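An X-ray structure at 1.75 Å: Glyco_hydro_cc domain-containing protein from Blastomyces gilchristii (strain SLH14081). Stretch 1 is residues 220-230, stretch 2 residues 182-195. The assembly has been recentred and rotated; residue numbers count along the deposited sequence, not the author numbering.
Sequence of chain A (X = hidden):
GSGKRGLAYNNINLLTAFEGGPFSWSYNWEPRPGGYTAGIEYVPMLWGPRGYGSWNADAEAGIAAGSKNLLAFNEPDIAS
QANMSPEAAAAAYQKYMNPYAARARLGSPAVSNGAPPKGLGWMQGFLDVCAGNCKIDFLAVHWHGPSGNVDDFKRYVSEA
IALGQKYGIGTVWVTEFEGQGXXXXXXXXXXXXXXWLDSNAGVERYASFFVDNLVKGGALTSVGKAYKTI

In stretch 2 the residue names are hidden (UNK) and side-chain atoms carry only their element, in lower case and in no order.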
# COMPACT_ATOMS: atom_id res chain seq x y z
N LEU A 220 6.61 -11.27 -18.42
CA LEU A 220 5.92 -9.96 -18.32
C LEU A 220 4.86 -9.92 -19.42
O LEU A 220 5.19 -10.24 -20.53
CB LEU A 220 6.83 -8.75 -18.52
CG LEU A 220 7.79 -8.35 -17.40
CD1 LEU A 220 8.54 -7.09 -17.79
CD2 LEU A 220 7.08 -8.12 -16.09
N THR A 221 3.65 -9.50 -19.08
CA THR A 221 2.63 -9.03 -20.05
C THR A 221 3.04 -7.64 -20.56
O THR A 221 4.05 -7.12 -20.09
CB THR A 221 1.25 -9.00 -19.38
OG1 THR A 221 1.19 -7.79 -18.61
CG2 THR A 221 1.00 -10.22 -18.50
N SER A 222 2.25 -7.02 -21.44
CA SER A 222 2.56 -5.66 -21.98
C SER A 222 2.30 -4.60 -20.90
O SER A 222 2.94 -3.50 -20.93
CB SER A 222 1.79 -5.35 -23.23
OG SER A 222 0.60 -4.65 -22.91
N VAL A 223 1.38 -4.92 -19.99
CA VAL A 223 1.13 -4.04 -18.82
C VAL A 223 2.36 -4.06 -17.90
O VAL A 223 2.75 -2.98 -17.42
CB VAL A 223 -0.16 -4.46 -18.10
CG1 VAL A 223 -0.59 -3.41 -17.08
CG2 VAL A 223 -1.28 -4.73 -19.11
N GLY A 224 2.93 -5.24 -17.67
CA GLY A 224 4.20 -5.46 -16.95
C GLY A 224 5.33 -4.57 -17.43
O GLY A 224 6.00 -3.90 -16.60
N LYS A 225 5.60 -4.59 -18.73
CA LYS A 225 6.66 -3.77 -19.37
C LYS A 225 6.45 -2.28 -19.11
O LYS A 225 7.43 -1.58 -18.84
CB LYS A 225 6.64 -3.92 -20.89
CG LYS A 225 7.27 -5.18 -21.44
CD LYS A 225 6.92 -5.37 -22.91
CE LYS A 225 7.74 -6.44 -23.60
NZ LYS A 225 7.86 -6.20 -25.06
N ALA A 226 5.22 -1.79 -19.24
CA ALA A 226 4.88 -0.37 -19.01
C ALA A 226 5.22 0.01 -17.56
O ALA A 226 5.77 1.11 -17.31
CB ALA A 226 3.42 -0.15 -19.29
N TYR A 227 4.80 -0.83 -16.60
CA TYR A 227 5.01 -0.54 -15.17
C TYR A 227 6.53 -0.50 -14.92
O TYR A 227 6.96 0.33 -14.13
CB TYR A 227 4.32 -1.58 -14.29
CG TYR A 227 4.37 -1.27 -12.82
CD1 TYR A 227 3.90 -0.07 -12.33
CD2 TYR A 227 4.73 -2.24 -11.90
CE1 TYR A 227 3.92 0.22 -10.98
CE2 TYR A 227 4.72 -1.98 -10.54
CZ TYR A 227 4.27 -0.75 -10.07
OH TYR A 227 4.29 -0.43 -8.73
N LYS A 228 7.31 -1.28 -15.66
CA LYS A 228 8.79 -1.43 -15.48
C LYS A 228 9.58 -0.25 -16.06
O LYS A 228 10.70 -0.04 -15.56
CB LYS A 228 9.26 -2.72 -16.17
CG LYS A 228 10.69 -3.14 -15.86
CD LYS A 228 10.94 -4.53 -16.34
CE LYS A 228 12.23 -5.14 -15.85
NZ LYS A 228 12.50 -6.37 -16.64
N THR A 229 9.05 0.44 -17.09
CA THR A 229 9.82 1.36 -17.97
C THR A 229 9.31 2.81 -17.89
O THR A 229 10.07 3.67 -18.26
CB THR A 229 9.73 0.96 -19.45
OG1 THR A 229 8.38 1.14 -19.84
CG2 THR A 229 10.15 -0.46 -19.75
N ILE A 230 8.08 3.07 -17.46
CA ILE A 230 7.50 4.42 -17.64
C ILE A 230 8.16 5.35 -16.62
O ILE A 230 8.55 5.01 -15.49
CB ILE A 230 5.97 4.38 -17.56
CG1 ILE A 230 5.39 3.74 -18.81
CG2 ILE A 230 5.44 5.77 -17.29
CD1 ILE A 230 3.92 3.45 -18.74
OXT ILE A 230 8.31 6.52 -16.97
N UNK A 182 -8.86 -3.91 -21.01
CA UNK A 182 -7.91 -4.71 -21.83
C UNK A 182 -6.49 -4.16 -21.64
O UNK A 182 -6.32 -3.12 -20.97
o UNK A 182 -9.16 -3.29 -24.97
c UNK A 182 -8.32 -3.44 -24.04
o UNK A 182 -7.46 -2.59 -23.73
c UNK A 182 -8.35 -4.77 -23.29
N UNK A 183 -5.49 -4.84 -22.20
CA UNK A 183 -4.06 -4.50 -22.02
C UNK A 183 -3.82 -3.03 -22.40
O UNK A 183 -3.10 -2.32 -21.64
c UNK A 183 -3.15 -5.41 -22.84
c UNK A 183 -3.18 -6.87 -22.42
o UNK A 183 -0.97 -7.14 -23.28
c UNK A 183 -1.84 -7.57 -22.49
o UNK A 183 -1.66 -8.55 -21.74
N UNK A 184 -4.35 -2.56 -23.52
CA UNK A 184 -4.04 -1.18 -24.00
C UNK A 184 -4.60 -0.15 -23.01
O UNK A 184 -3.89 0.87 -22.73
o UNK A 184 -1.63 0.06 -25.93
o UNK A 184 -2.57 0.36 -27.90
c UNK A 184 -4.54 -0.94 -25.42
c UNK A 184 -2.63 0.25 -26.65
c UNK A 184 -4.00 0.35 -26.01
N UNK A 185 -5.82 -0.41 -22.51
CA UNK A 185 -6.62 0.42 -21.57
C UNK A 185 -5.88 0.63 -20.16
O UNK A 185 -5.66 1.76 -19.80
c UNK A 185 -7.96 -0.27 -21.31
N UNK A 186 -5.20 -0.54 -19.87
CA UNK A 186 -4.33 -0.59 -18.65
C UNK A 186 -3.02 0.19 -18.90
O UNK A 186 -2.64 1.05 -18.06
c UNK A 186 -5.17 -4.19 -17.49
n UNK A 186 -6.16 -5.03 -17.73
c UNK A 186 -5.38 -2.77 -17.94
c UNK A 186 -4.10 -2.04 -18.25
o UNK A 186 -4.13 -4.54 -16.94
N UNK A 187 -2.37 -0.02 -20.04
CA UNK A 187 -1.11 0.73 -20.32
C UNK A 187 -1.37 2.26 -20.15
O UNK A 187 -0.57 3.00 -19.51
c UNK A 187 0.69 1.19 -22.06
c UNK A 187 -0.09 -1.15 -21.69
c UNK A 187 -0.49 0.32 -21.68
N UNK A 188 -2.33 2.77 -21.05
CA UNK A 188 -2.55 4.24 -21.20
C UNK A 188 -2.74 4.89 -19.83
O UNK A 188 -2.20 6.01 -19.58
c UNK A 188 -3.73 4.53 -22.14
c UNK A 188 -3.32 4.50 -23.60
o UNK A 188 -2.40 3.77 -23.99
n UNK A 188 -4.00 5.30 -24.41
N UNK A 189 -3.44 4.18 -18.95
CA UNK A 189 -3.74 4.62 -17.57
C UNK A 189 -2.39 4.84 -16.86
O UNK A 189 -2.13 5.95 -16.30
c UNK A 189 -5.45 4.05 -12.77
c UNK A 189 -4.69 3.58 -16.96
c UNK A 189 -4.18 3.10 -14.56
c UNK A 189 -6.01 4.56 -15.05
c UNK A 189 -6.25 4.70 -13.68
c UNK A 189 -4.97 3.76 -15.50
c UNK A 189 -4.41 3.28 -13.21
N UNK A 190 -1.50 3.85 -16.96
CA UNK A 190 -0.17 3.94 -16.28
C UNK A 190 0.63 5.12 -16.86
O UNK A 190 1.36 5.83 -16.10
c UNK A 190 0.27 1.69 -14.14
c UNK A 190 0.60 2.62 -16.45
c UNK A 190 0.69 0.14 -16.07
c UNK A 190 0.06 1.44 -15.63
N UNK A 191 0.49 5.37 -18.16
CA UNK A 191 1.14 6.55 -18.80
C UNK A 191 0.69 7.87 -18.17
O UNK A 191 1.53 8.81 -18.15
c UNK A 191 0.82 6.61 -20.30
c UNK A 191 1.37 5.43 -21.08
c UNK A 191 2.14 4.59 -23.33
n UNK A 191 3.09 5.16 -24.31
c UNK A 191 1.43 5.69 -22.57
N UNK A 192 -0.57 7.98 -17.71
CA UNK A 192 -1.11 9.21 -17.10
C UNK A 192 -0.71 9.28 -15.61
O UNK A 192 -0.16 10.33 -15.16
c UNK A 192 -3.41 10.35 -16.65
c UNK A 192 -3.16 11.76 -17.14
c UNK A 192 -2.63 9.22 -17.32
o UNK A 192 -2.91 11.93 -18.35
o UNK A 192 -3.26 12.69 -16.32
N UNK A 193 -0.93 8.20 -14.85
CA UNK A 193 -0.81 8.25 -13.36
C UNK A 193 0.66 8.09 -12.90
O UNK A 193 1.06 8.74 -11.91
c UNK A 193 -3.16 7.35 -13.36
c UNK A 193 -1.29 5.77 -12.85
c UNK A 193 -1.78 7.22 -12.73
N UNK A 194 1.50 7.31 -13.59
CA UNK A 194 2.87 7.07 -13.05
C UNK A 194 3.68 8.37 -12.92
O UNK A 194 4.29 8.65 -11.88
c UNK A 194 3.17 4.55 -13.63
c UNK A 194 4.02 3.55 -14.38
c UNK A 194 3.60 6.00 -13.87
c UNK A 194 3.16 4.22 -12.14
N UNK A 195 3.72 9.23 -13.95
CA UNK A 195 4.41 10.51 -13.82
C UNK A 195 3.80 11.37 -12.69
O UNK A 195 4.53 11.92 -11.88
c UNK A 195 4.25 11.17 -15.19
c UNK A 195 3.09 9.05 -15.27
c UNK A 195 3.79 10.08 -16.14

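Position 182 carries two carbons, the second bearing two oxygens, and its CA-to-CB bond points away from stretch 1: Asp-182. Its OD1 accepts from N of position 185 at 3.0 Å (N-H...acceptor angle 161°), capping the helix that starts at the next residue.

Position 183 has three carbons, the third with two oxygens; Ser-222 OG donates to one oxygen at 3.0 Å, and Thr-221 CB lies 3.8 Å from the other. This is Glu-183, with OE1 the acceptor.

Position 184 has the same composition, and its side chain comes nearest with an oxygen 6.0 Å from Ser-222 OG, too far for contact: Glu-184. Position 185 has a single carbon, beyond reach of stretch 1: Ala-185.

At position 186 three carbons end in one oxygen and one nitrogen, an amide whose oxygen sits 3.6 Å from Val-223 CG2: Gln-186.

At position 187 one carbon carries two more; one of these is 4.1 Å from Ala-226 CB, the other 3.8 Å from Ser-222 OG. This is Val-187, touching through CG1 and CG2 respectively.

Position 188, two carbons then an oxygen and a nitrogen, is Asn-188; its CA-to-CB bond points away. Position 189 has one carbon and a six-carbon ring with no further atom and does not reach stretch 1: Phe-189.

Position 190 has four carbons forked at the second. One terminal carbon lies 3.9 Å from Val-223 CG1, 4.2 Å from Ala-226 CB and 4.4 Å from Tyr-227 CB, a methyl shared by three residues: CD1 of Leu-190.

Position 191 is a row of four carbons ending in nitrogen. Ile-230 CD1 lies 4.0 Å from both its second side-chain carbon and its backbone N, so backbone and side chain share the contact: Lys-191. Position 192, three carbons and two oxygens, has its CA-to-CB bond pointing away: Glu-192. Position 193, one carbon carrying two, without contact, is Val-193.

Position 194 repeats the four-carbon fork; one terminal carbon lies 3.8 Å from Ile-230 CB and 4.2 Å from Tyr-227 CD1: CD1 of Leu-194. At position 195 three carbons close onto the backbone N, giving Pro-195; that nitrogen has no hydrogen to donate to the preceding turn, where the helix kinks.

The helix axes run nearly parallel, at 9° with a closest approach of 9.1 Å. The closest CA pairing is Val-223 CA to Val-187 CA, 5.5 Å, and Ala-226, with only a methyl, occupies little space between the helices. Glu-183, Val-187, Leu-190 and Leu-194 recur at spacings of three and four, placing them along one helical face. A hydrogen bond therefore ties the N-terminal end, while apolar packing continues to Ile-230; together the stretches bury 593 Å².

Stretch 2 182-195: DEEAQVNFLKEVLP
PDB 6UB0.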